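Local structure of flagellar protein FliT (Bordetella bronchiseptica, 3H3M) at residues A36-S41 against A89-L94. The protein probably acts as an export chaperone of the flagellum, binding flagellar proteins such as the filament-cap subunit before they are assembled, as in FliT relatives. Residues are numbered along the deposited sequence; the frame is centred on the assembly and turned at random.
Sequences AAANAS and AAVRDL
Ala38 sends its methyl group straight at helix 72-105, where it meets both branches of Val91: CB lies 4.0 Å from Val91 CG2 and 4.1 Å from Val91 CG1, facing the fork of the side chain almost evenly. With chi1 at 167°, CG1 of Val91 stands anti to its own backbone N and CG2 beside that N, which turns the two methyls together to the incoming alanine. So small a residue lets the backbones approach, and the CA atoms of Ala38 and Val91 are 5.7 Å apart. One turn further along, Leu94 reaches across with CD1 and rests against main chain, 3.8 Å from Asn39 N, while the side chain of Asn39 starts out away from the partner helix. Leu94 CD1 also lies 4.2 Å from Ala38 CB. Helices 20-39, 43-63 and 72-105 form a three-helix bundle, and here the end of helix 20-39 packs against the middle of helix 72-105, with Trp43 and Val46 also touching Ala38. A Schellman motif closes helix 20-39, with Ser41, at positive phi, as C-prime residue, Ser41 N bonding to Ala38 O at 2.9 Å and the next residue's N to Ala37 O. Arg92 NH1 forms a salt bridge with Asp88 of the second subunit.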
ATOM      1  N   ALA A  36       6.518  -3.858 -11.059  1.00  2.08           N
ATOM      2  CA  ALA A  36       7.159  -4.570 -12.162  1.00  3.34           C
ATOM      3  C   ALA A  36       7.190  -6.110 -11.968  1.00  3.65           C
ATOM      4  O   ALA A  36       6.870  -6.843 -12.882  1.00  5.41           O
ATOM      5  CB  ALA A  36       8.612  -3.997 -12.445  1.00  2.52           C
ATOM      6  N   ALA A  37       7.591  -6.591 -10.803  1.00  3.16           N
ATOM      7  CA  ALA A  37       7.473  -8.007 -10.468  1.00  2.61           C
ATOM      8  C   ALA A  37       6.043  -8.564 -10.567  1.00  2.46           C
ATOM      9  O   ALA A  37       5.815  -9.641 -11.101  1.00  3.49           O
ATOM     10  CB  ALA A  37       8.019  -8.252  -9.029  1.00  2.03           C
ATOM     11  N   ALA A  38       5.095  -7.886  -9.961  1.00  2.00           N
ATOM     12  CA  ALA A  38       3.681  -8.274 -10.058  1.00  2.00           C
ATOM     13  C   ALA A  38       3.220  -8.367 -11.526  1.00  2.00           C
ATOM     14  O   ALA A  38       2.535  -9.299 -11.938  1.00  2.26           O
ATOM     15  CB  ALA A  38       2.833  -7.261  -9.320  1.00  2.00           C
ATOM     16  N   ASN A  39       3.586  -7.373 -12.301  1.00  2.00           N
ATOM     17  CA  ASN A  39       3.386  -7.394 -13.722  1.00  2.00           C
ATOM     18  C   ASN A  39       3.884  -8.705 -14.407  1.00  2.00           C
ATOM     19  O   ASN A  39       3.266  -9.167 -15.367  1.00  2.00           O
ATOM     20  CB  ASN A  39       4.064  -6.164 -14.365  1.00  2.00           C
ATOM     21  CG  ASN A  39       3.533  -5.876 -15.758  1.00  3.44           C
ATOM     22  OD1 ASN A  39       2.668  -6.605 -16.254  1.00  2.07           O
ATOM     23  ND2 ASN A  39       4.032  -4.795 -16.396  1.00  4.74           N
ATOM     24  N   ALA A  40       4.987  -9.267 -13.906  1.00  2.00           N
ATOM     25  CA  ALA A  40       5.645 -10.424 -14.503  1.00  2.00           C
ATOM     26  C   ALA A  40       5.209 -11.655 -13.745  1.00  2.00           C
ATOM     27  O   ALA A  40       5.806 -12.699 -13.921  1.00  2.00           O
ATOM     28  CB  ALA A  40       7.199 -10.307 -14.412  1.00  2.00           C
ATOM     29  N   SER A  41       4.229 -11.509 -12.869  1.00  2.00           N
ATOM     30  CA  SER A  41       3.753 -12.606 -12.022  1.00  2.59           C
ATOM     31  C   SER A  41       4.828 -13.235 -11.140  1.00  2.59           C
ATOM     32  O   SER A  41       4.802 -14.423 -10.866  1.00  3.04           O
ATOM     33  CB  SER A  41       3.047 -13.691 -12.862  1.00  3.39           C
ATOM     34  OG  SER A  41       1.862 -13.172 -13.506  1.00  3.87           O
ATOM     35  N   ALA A  89      -2.060  -0.395  -4.899  1.00  6.89           N
ATOM     36  CA  ALA A  89      -3.352  -0.839  -5.481  1.00  5.79           C
ATOM     37  C   ALA A  89      -3.134  -1.681  -6.739  1.00  4.81           C
ATOM     38  O   ALA A  89      -3.801  -2.682  -6.953  1.00  4.20           O
ATOM     39  CB  ALA A  89      -4.239   0.338  -5.773  1.00  4.55           C
ATOM     40  N   ALA A  90      -2.174  -1.261  -7.560  1.00  4.84           N
ATOM     41  CA  ALA A  90      -1.936  -1.883  -8.862  1.00  4.15           C
ATOM     42  C   ALA A  90      -1.403  -3.322  -8.671  1.00  4.48           C
ATOM     43  O   ALA A  90      -1.805  -4.221  -9.407  1.00  4.55           O
ATOM     44  CB  ALA A  90      -1.018  -1.027  -9.722  1.00  2.00           C
ATOM     45  N   VAL A  91      -0.543  -3.532  -7.671  1.00  5.62           N
ATOM     46  CA  VAL A  91      -0.038  -4.889  -7.319  1.00  6.59           C
ATOM     47  C   VAL A  91      -1.194  -5.820  -6.946  1.00  6.92           C
ATOM     48  O   VAL A  91      -1.330  -6.931  -7.453  1.00  7.11           O
ATOM     49  CB  VAL A  91       1.058  -4.877  -6.147  1.00  7.05           C
ATOM     50  CG1 VAL A  91       1.289  -6.290  -5.620  1.00  8.60           C
ATOM     51  CG2 VAL A  91       2.462  -4.277  -6.617  1.00  4.86           C
ATOM     52  N   ARG A  92      -2.037  -5.343  -6.065  1.00  6.74           N
ATOM     53  CA  ARG A  92      -3.181  -6.097  -5.640  1.00  7.05           C
ATOM     54  C   ARG A  92      -4.083  -6.430  -6.836  1.00  7.16           C
ATOM     55  O   ARG A  92      -4.632  -7.527  -6.939  1.00  7.07           O
ATOM     56  CB  ARG A  92      -3.916  -5.210  -4.675  1.00  7.61           C
ATOM     57  CG  ARG A  92      -4.940  -5.818  -3.817  1.00  9.85           C
ATOM     58  CD  ARG A  92      -4.999  -5.008  -2.532  1.00 10.19           C
ATOM     59  NE  ARG A  92      -5.453  -3.676  -2.834  1.00 14.06           N
ATOM     60  CZ  ARG A  92      -5.058  -2.556  -2.219  1.00 18.07           C
ATOM     61  NH1 ARG A  92      -4.153  -2.593  -1.229  1.00 16.67           N
ATOM     62  NH2 ARG A  92      -5.602  -1.387  -2.600  1.00 16.74           N
ATOM     63  N   ASP A  93      -4.246  -5.472  -7.740  1.00  6.85           N
ATOM     64  CA  ASP A  93      -5.176  -5.619  -8.853  1.00  6.68           C
ATOM     65  C   ASP A  93      -4.603  -6.545  -9.936  1.00  6.38           C
ATOM     66  O   ASP A  93      -5.312  -6.916 -10.861  1.00  6.78           O
ATOM     67  CB  ASP A  93      -5.492  -4.252  -9.486  1.00  7.44           C
ATOM     68  CG  ASP A  93      -6.612  -3.474  -8.751  1.00  9.60           C
ATOM     69  OD1 ASP A  93      -7.193  -4.029  -7.796  1.00 15.92           O
ATOM     70  OD2 ASP A  93      -6.900  -2.311  -9.126  1.00  8.25           O
ATOM     71  N   LEU A  94      -3.313  -6.867  -9.856  1.00  5.65           N
ATOM     72  CA  LEU A  94      -2.712  -7.815 -10.790  1.00  5.32           C
ATOM     73  C   LEU A  94      -2.803  -9.224 -10.242  1.00  4.57           C
ATOM     74  O   LEU A  94      -3.105 -10.161 -10.970  1.00  3.95           O
ATOM     75  CB  LEU A  94      -1.245  -7.425 -11.113  1.00  5.09           C
ATOM     76  CG  LEU A  94      -1.190  -6.197 -12.012  1.00  4.42           C
ATOM     77  CD1 LEU A  94       0.183  -5.610 -12.088  1.00  5.58           C
ATOM     78  CD2 LEU A  94      -1.667  -6.557 -13.359  1.00  2.14           C
TER